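PDB 3OCJ: putative exported protein from Bordetella parapertussis, which is of unknown function but has the class I AdoMet-dependent methyltransferase fold and may methylate a substrate not yet identified. Local coordinates for residues A[17-22]-A[60-65]; A[28-33]-A[258-263]; A[197-202]-A[263-268]. All coordinates share one frame; numbering follows the deposited sequence.

Interaction 1: residues A[17-22]-A[60-65]; sequences ADLAGM and LLLYRG. With PLM (palmitic acid), chain D.
Met22, present as selenomethionine, and Leu62 bury the most surface where residues 17-22 of helix 15-33 lie against residues 60-65, the last turn of helix 55-63 and the loop behind it. Met22 folds back on itself at chi2 (-58°, placing SE) and again at chi3 (-81°, placing CE), which brings its methyl CE to 3.2 Å from the backbone O of Leu61. Its CG lies 3.5 Å from that same Leu61 O, while CE also meets CD of Arg64 at 3.9 Å, the two side chains crossing at about a right angle. Leu62 works from the second helix: its CD2 lies against the backbone of helix 15-33, 3.3 Å from Leu19 N, and also rests on CB of Asp18 at 3.7 Å. No hydrogen bond crosses here. This is helix-on-helix packing within the helical N-terminal region that precedes the Rossmann-like sheet, with CA of Leu19 and CA of Leu62 only 5.6 Å apart. Leu19 crosses Leu62 at about a right angle and extends CD1 to 4.0 Å from CB of Leu61, whose own side chain is covered by Leu48 and Leu51 of helix 41-53. Beyond the helix end, Arg64 takes a positive phi (60°), and its NH2 bonds to the backbone O of Gln262. Leu60 serves a different neighbour, with CD1 3.6 Å from CC of the palmitic acid.

Interaction 2: residues A[28-33]-A[258-263]; sequences QRILLQ and TRLIQP
Arg29 reaches from the last turns of helix 15-33 to the C-terminal end of helix 247-261, linking the N-terminal helical region to a helix that follows the fifth strand of the methyltransferase sheet. The tight part centres on the backbone O of Arg259, within the wider pi-type turn at 258-261. Bent at chi3 (-66°), which places NE, Arg29 grips this oxygen side-on: NE gives a 2.8 Å bond to Arg259 O at an N-H...O angle of 160°, and NH2 adds a more bent one of 3.1 Å to the same atom. The oxygen lies almost in the guanidinium plane, and a positive charge here would probably suit the negative end of the helix dipole. The amide of Gln262 stacks over one guanidinium face, the planes being 4° apart, and is held in place by its NE2 bonding to Thr258 O at 3.0 Å. Beside this polar grip, Ile30 CD1 meets Leu260 CD2 at 3.7 Å, with Val41 and Leu51 of helix 41-53 alongside. The outer side is looser. Gln33 slides past Arg259 in the opposite direction, amide and guanidinium nearly perpendicular; Gln33 OE1 sits over the Arg259 face, 3.2 Å from NE, without hydrogen-bonding. Arg259 NH1 turns instead to Gly34 O. At this outer side a water accepts from Arg259 NH2 at 2.9 Å.

Interaction 3: residues A[197-202]-A[263-268]; sequences NIYEPD and PRWNAL. With PLM (palmitic acid), chain D.
Tyr199 and Trp265 lie side by side, pointing the same way, and both end at the palmitic acid. CB of Trp265 sits over one face of the Tyr199 ring, 4.1 Å from its centroid, a CH-pi contact displaced toward the CE1-CZ rim. The indole leaves this CB in the crowded position, with CG between the backbone N and the carbonyl carbon (chi1 58°). It is sandwiched: C4 of the palmitic acid lies over the centre of one face, 3.5 Å from Trp265 CD2, and CB of Pro263 covers the opposite face. Ile198 also takes the less usual first rotamer (chi1 60°, placing CG1), running beside Trp265 and bringing CD1 to 3.6 Å from C2 of the acid. The Tyr199 OH donates a 2.6 Å hydrogen bond to palmitic acid O2, which lies at the ring edge, near its plane. The same OH accepts a hydrogen bond from the backbone N of Leu66, which helps fix the position of the hydroxyl. Elsewhere on the ring's rim, Arg264 CB meets Tyr199 CD1 at 3.6 Å, while Arg264, extended from CG to NE, hydrogen-bonds through NE to Tyr63 O.

The loop backbones are joined at Ile198 O, which accepts from Ala267 N at 3.0 Å (157°). Ala267 CB presses on Glu200 O at 3.3 Å and on Pro201, and a water donates to both Tyr199 O and Arg264 O. In class I methyltransferases the loop after the fourth strand commonly borders the substrate pocket; here residues 197-202 follow strand 188-192 and, with 263-268, form the carboxylate end of a fatty-acid site, consistent with a substrate pocket.

Helix 15-33 is shared by interactions 1 and 2, whose centres lie 13 Å apart; they meet where Arg64 CD packs 3.3 Å from Ile261 O and Leu61 CD2 lies 3.8 Å from Leu260 O. Interaction 3 carries on from interaction 2 through the shared Pro263, and is joined to interaction 1 by Arg64 O and Arg264 N, 2.8 Å apart. Interactions 1 and 3 touch different parts of one palmitic acid: interaction 1 borders its tail half and interaction 3 its carboxyl end. Interaction 2 lies farther off, the Leu260 side chain being about 9 Å from the ligand. The 60-65 and 258-268 regions thus connect the outer N-terminal helix with the pocket.

Interaction 1: residues A[17-22]-A[60-65]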
loop_
_atom_site.group_PDB
_atom_site.type_symbol
_atom_site.label_atom_id
_atom_site.label_comp_id
_atom_site.label_asym_id
_atom_site.label_seq_id
_atom_site.Cartn_x
_atom_site.Cartn_y
_atom_site.Cartn_z
ATOM N N ALA A 17 -20.294 9.394 -14.149
ATOM C CA ALA A 17 -20.250 9.167 -15.593
ATOM C C ALA A 17 -19.051 8.295 -15.961
ATOM O O ALA A 17 -19.178 7.340 -16.740
ATOM C CB ALA A 17 -20.185 10.498 -16.343
ATOM N N ASP A 18 -17.883 8.611 -15.416
ATOM C CA ASP A 18 -16.705 7.785 -15.669
ATOM C C ASP A 18 -16.887 6.375 -15.109
ATOM O O ASP A 18 -16.475 5.392 -15.737
ATOM C CB ASP A 18 -15.454 8.436 -15.094
ATOM C CG ASP A 18 -14.982 9.613 -15.920
ATOM O OD1 ASP A 18 -14.903 9.467 -17.154
ATOM O OD2 ASP A 18 -14.688 10.668 -15.335
ATOM N N LEU A 19 -17.527 6.266 -13.948
ATOM C CA LEU A 19 -17.749 4.951 -13.348
ATOM C C LEU A 19 -18.587 4.072 -14.267
ATOM O O LEU A 19 -18.273 2.901 -14.470
ATOM C CB LEU A 19 -18.425 5.069 -11.985
ATOM C CG LEU A 19 -18.802 3.723 -11.356
ATOM C CD1 LEU A 19 -17.558 2.890 -11.005
ATOM C CD2 LEU A 19 -19.674 3.954 -10.133
ATOM N N ALA A 20 -19.661 4.623 -14.823
ATOM C CA ALA A 20 -20.499 3.831 -15.709
ATOM C C ALA A 20 -19.671 3.282 -16.865
ATOM O O ALA A 20 -19.891 2.160 -17.312
ATOM C CB ALA A 20 -21.663 4.665 -16.234
ATOM N N GLY A 21 -18.731 4.091 -17.354
ATOM C CA GLY A 21 -17.837 3.667 -18.421
ATOM C C GLY A 21 -16.919 2.533 -17.991
ATOM O O GLY A 21 -16.740 1.549 -18.718
HETATM N N MSE A 22 -16.325 2.659 -16.807
HETATM C CA MSE A 22 -15.439 1.609 -16.306
HETATM C C MSE A 22 -16.189 0.300 -16.079
HETATM O O MSE A 22 -15.654 -0.783 -16.337
HETATM C CB MSE A 22 -14.730 2.055 -15.028
HETATM C CG MSE A 22 -13.869 3.292 -15.229
HETATM SE SE MSE A 22 -12.464 3.125 -16.603
HETATM C CE MSE A 22 -11.108 2.191 -15.562
ATOM N N LEU A 60 -11.971 1.683 -6.731
ATOM C CA LEU A 60 -11.023 0.852 -7.462
ATOM C C LEU A 60 -11.368 0.730 -8.943
ATOM O O LEU A 60 -10.479 0.770 -9.781
ATOM C CB LEU A 60 -10.928 -0.531 -6.826
ATOM C CG LEU A 60 -10.218 -0.501 -5.467
ATOM C CD1 LEU A 60 -10.441 -1.803 -4.710
ATOM C CD2 LEU A 60 -8.734 -0.201 -5.648
ATOM N N LEU A 61 -12.652 0.606 -9.272
ATOM C CA LEU A 61 -13.037 0.524 -10.678
ATOM C C LEU A 61 -12.626 1.800 -11.402
ATOM O O LEU A 61 -12.153 1.750 -12.537
ATOM C CB LEU A 61 -14.550 0.326 -10.817
ATOM C CG LEU A 61 -15.022 -1.105 -10.545
ATOM C CD1 LEU A 61 -16.518 -1.118 -10.265
ATOM C CD2 LEU A 61 -14.680 -2.009 -11.727
ATOM N N LEU A 62 -12.815 2.934 -10.731
ATOM C CA LEU A 62 -12.532 4.249 -11.324
ATOM C C LEU A 62 -11.044 4.524 -11.422
ATOM O O LEU A 62 -10.549 4.955 -12.471
ATOM C CB LEU A 62 -13.161 5.365 -10.492
ATOM C CG LEU A 62 -14.634 5.653 -10.715
ATOM C CD1 LEU A 62 -15.164 6.547 -9.612
ATOM C CD2 LEU A 62 -14.818 6.313 -12.077
ATOM N N TYR A 63 -10.327 4.301 -10.322
ATOM C CA TYR A 63 -8.961 4.815 -10.197
ATOM C C TYR A 63 -7.881 3.741 -10.186
ATOM O O TYR A 63 -6.692 4.049 -10.307
ATOM C CB TYR A 63 -8.843 5.728 -8.964
ATOM C CG TYR A 63 -9.933 6.785 -8.954
ATOM C CD1 TYR A 63 -10.026 7.726 -9.979
ATOM C CD2 TYR A 63 -10.887 6.822 -7.942
ATOM C CE1 TYR A 63 -11.045 8.671 -9.989
ATOM C CE2 TYR A 63 -11.901 7.774 -7.940
ATOM C CZ TYR A 63 -11.976 8.688 -8.958
ATOM O OH TYR A 63 -12.993 9.629 -8.952
ATOM N N ARG A 64 -8.284 2.485 -9.984
ATOM C CA ARG A 64 -7.391 1.337 -10.169
ATOM C C ARG A 64 -6.163 1.368 -9.253
ATOM O O ARG A 64 -5.095 0.860 -9.583
ATOM C CB ARG A 64 -7.015 1.182 -11.647
ATOM C CG ARG A 64 -8.255 1.008 -12.526
ATOM C CD ARG A 64 -7.925 0.689 -13.976
ATOM N NE ARG A 64 -7.114 1.722 -14.598
ATOM C CZ ARG A 64 -5.850 1.550 -14.974
ATOM N NH1 ARG A 64 -5.187 2.549 -15.535
ATOM N NH2 ARG A 64 -5.250 0.382 -14.796
ATOM N N GLY A 65 -6.353 1.956 -8.083
ATOM C CA GLY A 65 -5.343 1.954 -7.040
ATOM C C GLY A 65 -5.952 2.488 -5.756
ATOM O O GLY A 65 -7.137 2.836 -5.715
HETATM C C1 PLM D . -1.463 0.149 -2.252
HETATM O O1 PLM D . -1.054 0.073 -1.075
HETATM O O2 PLM D . -1.633 1.284 -2.747
HETATM C C2 PLM D . -1.764 -1.083 -3.088
HETATM C C3 PLM D . -1.764 -2.383 -2.282
HETATM C C4 PLM D . -2.349 -3.486 -3.166
HETATM C C5 PLM D . -2.200 -4.884 -2.580
HETATM C C6 PLM D . -3.024 -5.073 -1.310
HETATM C C7 PLM D . -4.397 -4.416 -1.383
HETATM C C8 PLM D . -5.329 -5.057 -2.405
HETATM C C9 PLM D . -6.667 -4.329 -2.335
HETATM C CA PLM D . -7.812 -5.123 -2.947
HETATM C CB PLM D . -9.131 -4.650 -2.344
HETATM C CC PLM D . -10.326 -5.049 -3.194
HETATM C CD PLM D . -11.613 -4.517 -2.578
HETATM C CE PLM D . -12.780 -4.774 -3.526
HETATM C CF PLM D . -13.968 -3.881 -3.208
HETATM C CG PLM D . -14.508 -4.105 -1.805
#

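Interaction 2: residues A[28-33]-A[258-263]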
loop_
_atom_site.group_PDB
_atom_site.type_symbol
_atom_site.label_atom_id
_atom_site.label_comp_id
_atom_site.label_asym_id
_atom_site.label_seq_id
_atom_site.Cartn_x
_atom_site.Cartn_y
_atom_site.Cartn_z
ATOM N N GLN A 28 -17.883 -5.819 -20.653
ATOM C CA GLN A 28 -17.511 -6.302 -21.976
ATOM C C GLN A 28 -16.388 -7.329 -21.905
ATOM O O GLN A 28 -16.397 -8.308 -22.646
ATOM C CB GLN A 28 -17.143 -5.146 -22.910
ATOM C CG GLN A 28 -18.342 -4.520 -23.601
ATOM C CD GLN A 28 -19.116 -5.517 -24.448
ATOM O OE1 GLN A 28 -18.562 -6.509 -24.925
ATOM N NE2 GLN A 28 -20.402 -5.254 -24.643
ATOM N N ARG A 29 -15.431 -7.119 -21.006
ATOM C CA ARG A 29 -14.339 -8.069 -20.846
ATOM C C ARG A 29 -14.853 -9.422 -20.365
ATOM O O ARG A 29 -14.301 -10.462 -20.721
ATOM C CB ARG A 29 -13.269 -7.525 -19.894
ATOM C CG ARG A 29 -12.487 -6.363 -20.473
ATOM C CD ARG A 29 -11.234 -6.061 -19.661
ATOM N NE ARG A 29 -11.519 -5.565 -18.315
ATOM C CZ ARG A 29 -11.713 -4.287 -17.998
ATOM N NH1 ARG A 29 -11.673 -3.343 -18.931
ATOM N NH2 ARG A 29 -11.953 -3.954 -16.735
ATOM N N ILE A 30 -15.911 -9.402 -19.558
ATOM C CA ILE A 30 -16.530 -10.636 -19.082
ATOM C C ILE A 30 -17.250 -11.340 -20.231
ATOM O O ILE A 30 -17.039 -12.530 -20.472
ATOM C CB ILE A 30 -17.554 -10.370 -17.965
ATOM C CG1 ILE A 30 -16.865 -9.826 -16.711
ATOM C CG2 ILE A 30 -18.299 -11.646 -17.613
ATOM C CD1 ILE A 30 -17.855 -9.289 -15.685
ATOM N N LEU A 31 -18.098 -10.598 -20.934
ATOM C CA LEU A 31 -18.903 -11.172 -22.009
ATOM C C LEU A 31 -18.055 -11.701 -23.161
ATOM O O LEU A 31 -18.392 -12.717 -23.770
ATOM C CB LEU A 31 -19.912 -10.147 -22.530
ATOM C CG LEU A 31 -20.954 -9.653 -21.527
ATOM C CD1 LEU A 31 -21.869 -8.638 -22.184
ATOM C CD2 LEU A 31 -21.759 -10.809 -20.963
ATOM N N LEU A 32 -16.960 -11.010 -23.458
ATOM C CA LEU A 32 -16.104 -11.381 -24.580
ATOM C C LEU A 32 -15.156 -12.534 -24.257
ATOM O O LEU A 32 -14.761 -13.284 -25.151
ATOM C CB LEU A 32 -15.302 -10.172 -25.073
ATOM C CG LEU A 32 -16.089 -9.040 -25.740
ATOM C CD1 LEU A 32 -15.172 -7.874 -26.086
ATOM C CD2 LEU A 32 -16.814 -9.544 -26.981
ATOM N N GLN A 33 -14.791 -12.676 -22.986
ATOM C CA GLN A 33 -13.795 -13.671 -22.592
ATOM C C GLN A 33 -14.406 -14.934 -21.977
ATOM O O GLN A 33 -13.759 -15.979 -21.917
ATOM C CB GLN A 33 -12.745 -13.047 -21.666
ATOM C CG GLN A 33 -11.981 -11.909 -22.329
ATOM C CD GLN A 33 -11.012 -11.205 -21.397
ATOM O OE1 GLN A 33 -10.817 -11.618 -20.253
ATOM N NE2 GLN A 33 -10.397 -10.133 -21.885
ATOM N N THR A 258 -7.486 -9.166 -12.399
ATOM C CA THR A 258 -7.097 -9.194 -13.811
ATOM C C THR A 258 -8.204 -8.760 -14.760
ATOM O O THR A 258 -7.940 -8.083 -15.752
ATOM C CB THR A 258 -6.594 -10.578 -14.254
ATOM O OG1 THR A 258 -7.669 -11.526 -14.204
ATOM C CG2 THR A 258 -5.469 -11.030 -13.357
ATOM N N ARG A 259 -9.442 -9.140 -14.464
ATOM C CA ARG A 259 -10.529 -8.877 -15.396
ATOM C C ARG A 259 -11.383 -7.666 -15.035
ATOM O O ARG A 259 -11.832 -6.938 -15.919
ATOM C CB ARG A 259 -11.418 -10.112 -15.552
ATOM C CG ARG A 259 -12.430 -9.974 -16.669
ATOM C CD ARG A 259 -13.084 -11.297 -16.999
ATOM N NE ARG A 259 -12.101 -12.282 -17.435
ATOM C CZ ARG A 259 -12.417 -13.451 -17.980
ATOM N NH1 ARG A 259 -13.690 -13.775 -18.159
ATOM N NH2 ARG A 259 -11.462 -14.291 -18.350
ATOM N N LEU A 260 -11.621 -7.448 -13.748
ATOM C CA LEU A 260 -12.571 -6.402 -13.374
ATOM C C LEU A 260 -11.922 -5.046 -13.087
ATOM O O LEU A 260 -12.184 -4.065 -13.793
ATOM C CB LEU A 260 -13.463 -6.856 -12.217
ATOM C CG LEU A 260 -14.157 -8.206 -12.431
ATOM C CD1 LEU A 260 -15.106 -8.512 -11.278
ATOM C CD2 LEU A 260 -14.904 -8.233 -13.766
ATOM N N ILE A 261 -11.063 -4.990 -12.075
ATOM C CA ILE A 261 -10.447 -3.726 -11.671
ATOM C C ILE A 261 -9.273 -3.325 -12.558
ATOM O O ILE A 261 -9.160 -2.175 -12.980
ATOM C CB ILE A 261 -9.942 -3.812 -10.219
ATOM C CG1 ILE A 261 -11.121 -4.001 -9.261
ATOM C CG2 ILE A 261 -9.080 -2.599 -9.873
ATOM C CD1 ILE A 261 -10.699 -4.386 -7.847
ATOM N N GLN A 262 -8.392 -4.284 -12.820
ATOM C CA GLN A 262 -7.141 -4.055 -13.545
ATOM C C GLN A 262 -6.251 -3.067 -12.796
ATOM O O GLN A 262 -5.954 -1.982 -13.279
ATOM C CB GLN A 262 -7.402 -3.623 -14.986
ATOM C CG GLN A 262 -8.345 -4.594 -15.692
ATOM C CD GLN A 262 -8.176 -4.611 -17.196
ATOM O OE1 GLN A 262 -8.182 -3.568 -17.847
ATOM N NE2 GLN A 262 -8.031 -5.805 -17.756
ATOM N N PRO A 263 -5.798 -3.462 -11.608
ATOM C CA PRO A 263 -5.086 -2.508 -10.744
ATOM C C PRO A 263 -3.731 -2.071 -11.304
ATOM O O PRO A 263 -3.066 -2.812 -12.032
ATOM C CB PRO A 263 -4.848 -3.285 -9.445
ATOM C CG PRO A 263 -5.550 -4.599 -9.594
ATOM C CD PRO A 263 -5.904 -4.811 -11.029
HETATM O O HOH W 1 -12.447 -16.532 -19.811
#

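Interaction 3: residues A[197-202]-A[263-268]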
loop_
_atom_site.group_PDB
_atom_site.type_symbol
_atom_site.label_atom_id
_atom_site.label_comp_id
_atom_site.label_asym_id
_atom_site.label_seq_id
_atom_site.Cartn_x
_atom_site.Cartn_y
_atom_site.Cartn_z
ATOM N N ASN A 197 6.455 2.280 -4.809
ATOM C CA ASN A 197 7.255 1.453 -5.696
ATOM C C ASN A 197 6.421 0.458 -6.501
ATOM O O ASN A 197 6.741 0.155 -7.648
ATOM C CB ASN A 197 8.386 0.742 -4.923
ATOM C CG ASN A 197 7.887 0.022 -3.666
ATOM O OD1 ASN A 197 6.683 -0.148 -3.448
ATOM N ND2 ASN A 197 8.824 -0.429 -2.851
ATOM N N ILE A 198 5.359 -0.066 -5.886
ATOM C CA ILE A 198 4.534 -1.073 -6.537
ATOM C C ILE A 198 3.743 -0.524 -7.735
ATOM O O ILE A 198 3.208 -1.300 -8.521
ATOM C CB ILE A 198 3.566 -1.741 -5.553
ATOM C CG1 ILE A 198 2.622 -0.704 -4.919
ATOM C CG2 ILE A 198 4.368 -2.512 -4.502
ATOM C CD1 ILE A 198 1.705 -1.275 -3.838
ATOM N N TYR A 199 3.692 0.805 -7.878
ATOM C CA TYR A 199 3.040 1.421 -9.036
ATOM C C TYR A 199 4.006 1.805 -10.140
ATOM O O TYR A 199 3.567 2.295 -11.175
ATOM C CB TYR A 199 2.243 2.665 -8.619
ATOM C CG TYR A 199 1.054 2.370 -7.730
ATOM C CD1 TYR A 199 -0.210 2.154 -8.273
ATOM C CD2 TYR A 199 1.184 2.312 -6.349
ATOM C CE1 TYR A 199 -1.307 1.875 -7.457
ATOM C CE2 TYR A 199 0.081 2.045 -5.528
ATOM C CZ TYR A 199 -1.157 1.828 -6.096
ATOM O OH TYR A 199 -2.251 1.550 -5.293
ATOM N N GLU A 200 5.304 1.608 -9.925
ATOM C CA GLU A 200 6.327 2.068 -10.860
ATOM C C GLU A 200 7.055 0.873 -11.467
ATOM O O GLU A 200 7.908 0.270 -10.813
ATOM C CB GLU A 200 7.317 2.997 -10.147
ATOM C CG GLU A 200 8.452 3.478 -11.040
ATOM C CD GLU A 200 7.918 4.005 -12.367
ATOM O OE1 GLU A 200 7.311 5.098 -12.367
ATOM O OE2 GLU A 200 8.052 3.306 -13.387
ATOM N N PRO A 201 6.712 0.494 -12.702
ATOM C CA PRO A 201 7.348 -0.695 -13.291
ATOM C C PRO A 201 8.834 -0.518 -13.638
ATOM O O PRO A 201 9.549 -1.519 -13.789
ATOM C CB PRO A 201 6.515 -0.958 -14.545
ATOM C CG PRO A 201 5.957 0.390 -14.908
ATOM C CD PRO A 201 5.688 1.081 -13.590
ATOM N N ASP A 202 9.300 0.722 -13.754
ATOM C CA ASP A 202 10.695 0.949 -14.112
ATOM C C ASP A 202 11.614 0.793 -12.901
ATOM O O ASP A 202 11.559 1.583 -11.952
ATOM C CB ASP A 202 10.885 2.325 -14.755
ATOM C CG ASP A 202 12.295 2.518 -15.275
ATOM O OD1 ASP A 202 12.545 2.180 -16.451
ATOM O OD2 ASP A 202 13.156 2.989 -14.516
ATOM N N PRO A 263 -5.798 -3.462 -11.608
ATOM C CA PRO A 263 -5.086 -2.508 -10.744
ATOM C C PRO A 263 -3.731 -2.071 -11.304
ATOM O O PRO A 263 -3.066 -2.812 -12.032
ATOM C CB PRO A 263 -4.848 -3.285 -9.445
ATOM C CG PRO A 263 -5.550 -4.599 -9.594
ATOM C CD PRO A 263 -5.904 -4.811 -11.029
ATOM N N ARG A 264 -3.316 -0.881 -10.891
ATOM C CA ARG A 264 -2.060 -0.279 -11.320
ATOM C C ARG A 264 -0.868 -0.687 -10.456
ATOM O O ARG A 264 0.261 -0.299 -10.764
ATOM C CB ARG A 264 -2.150 1.248 -11.205
ATOM C CG ARG A 264 -3.280 1.927 -11.925
ATOM C CD ARG A 264 -3.469 3.331 -11.335
ATOM N NE ARG A 264 -4.460 4.084 -12.082
ATOM C CZ ARG A 264 -4.188 4.751 -13.200
ATOM N NH1 ARG A 264 -2.950 4.759 -13.679
ATOM N NH2 ARG A 264 -5.149 5.401 -13.839
ATOM N N TRP A 265 -1.109 -1.431 -9.371
ATOM C CA TRP A 265 -0.047 -1.793 -8.423
ATOM C C TRP A 265 0.710 -3.050 -8.822
ATOM O O TRP A 265 1.092 -3.849 -7.959
ATOM C CB TRP A 265 -0.624 -1.953 -7.012
ATOM C CG TRP A 265 -1.737 -2.973 -6.858
ATOM C CD1 TRP A 265 -1.638 -4.327 -7.016
ATOM C CD2 TRP A 265 -3.093 -2.711 -6.477
ATOM N NE1 TRP A 265 -2.858 -4.929 -6.758
ATOM C CE2 TRP A 265 -3.763 -3.957 -6.414
ATOM C CE3 TRP A 265 -3.801 -1.547 -6.152
ATOM C CZ2 TRP A 265 -5.117 -4.064 -6.078
ATOM C CZ3 TRP A 265 -5.152 -1.656 -5.814
ATOM C CH2 TRP A 265 -5.789 -2.910 -5.777
ATOM N N ASN A 266 0.945 -3.217 -10.116
ATOM C CA ASN A 266 1.487 -4.473 -10.624
ATOM C C ASN A 266 2.971 -4.452 -10.998
ATOM O O ASN A 266 3.409 -5.229 -11.854
ATOM C CB ASN A 266 0.646 -4.963 -11.806
ATOM C CG ASN A 266 0.734 -4.044 -13.006
ATOM O OD1 ASN A 266 1.162 -2.888 -12.907
ATOM N ND2 ASN A 266 0.323 -4.558 -14.165
ATOM N N ALA A 267 3.731 -3.567 -10.360
ATOM C CA ALA A 267 5.179 -3.599 -10.504
ATOM C C ALA A 267 5.701 -4.529 -9.422
ATOM O O ALA A 267 5.997 -4.095 -8.312
ATOM C CB ALA A 267 5.781 -2.211 -10.364
ATOM N N LEU A 268 5.796 -5.805 -9.758
ATOM C CA LEU A 268 6.101 -6.858 -8.785
ATOM C C LEU A 268 7.588 -7.163 -8.831
ATOM O O LEU A 268 8.176 -7.231 -9.911
ATOM C CB LEU A 268 5.272 -8.113 -9.090
ATOM C CG LEU A 268 3.764 -7.865 -9.285
ATOM C CD1 LEU A 268 3.018 -9.162 -9.615
ATOM C CD2 LEU A 268 3.162 -7.195 -8.051
HETATM C C1 PLM D . -1.463 0.149 -2.252
HETATM O O1 PLM D . -1.054 0.073 -1.075
HETATM O O2 PLM D . -1.633 1.284 -2.747
HETATM C C2 PLM D . -1.764 -1.083 -3.088
HETATM C C3 PLM D . -1.764 -2.383 -2.282
HETATM C C4 PLM D . -2.349 -3.486 -3.166
HETATM C C5 PLM D . -2.200 -4.884 -2.580
HETATM C C6 PLM D . -3.024 -5.073 -1.310
HETATM C C7 PLM D . -4.397 -4.416 -1.383
HETATM C C8 PLM D . -5.329 -5.057 -2.405
HETATM C C9 PLM D . -6.667 -4.329 -2.335
HETATM C CA PLM D . -7.812 -5.123 -2.947
HETATM C CB PLM D . -9.131 -4.650 -2.344
HETATM C CC PLM D . -10.326 -5.049 -3.194
HETATM C CD PLM D . -11.613 -4.517 -2.578
HETATM C CE PLM D . -12.780 -4.774 -3.526
HETATM C CF PLM D . -13.968 -3.881 -3.208
HETATM C CG PLM D . -14.508 -4.105 -1.805
HETATM O O HOH W 2 1.161 1.770 -12.322
#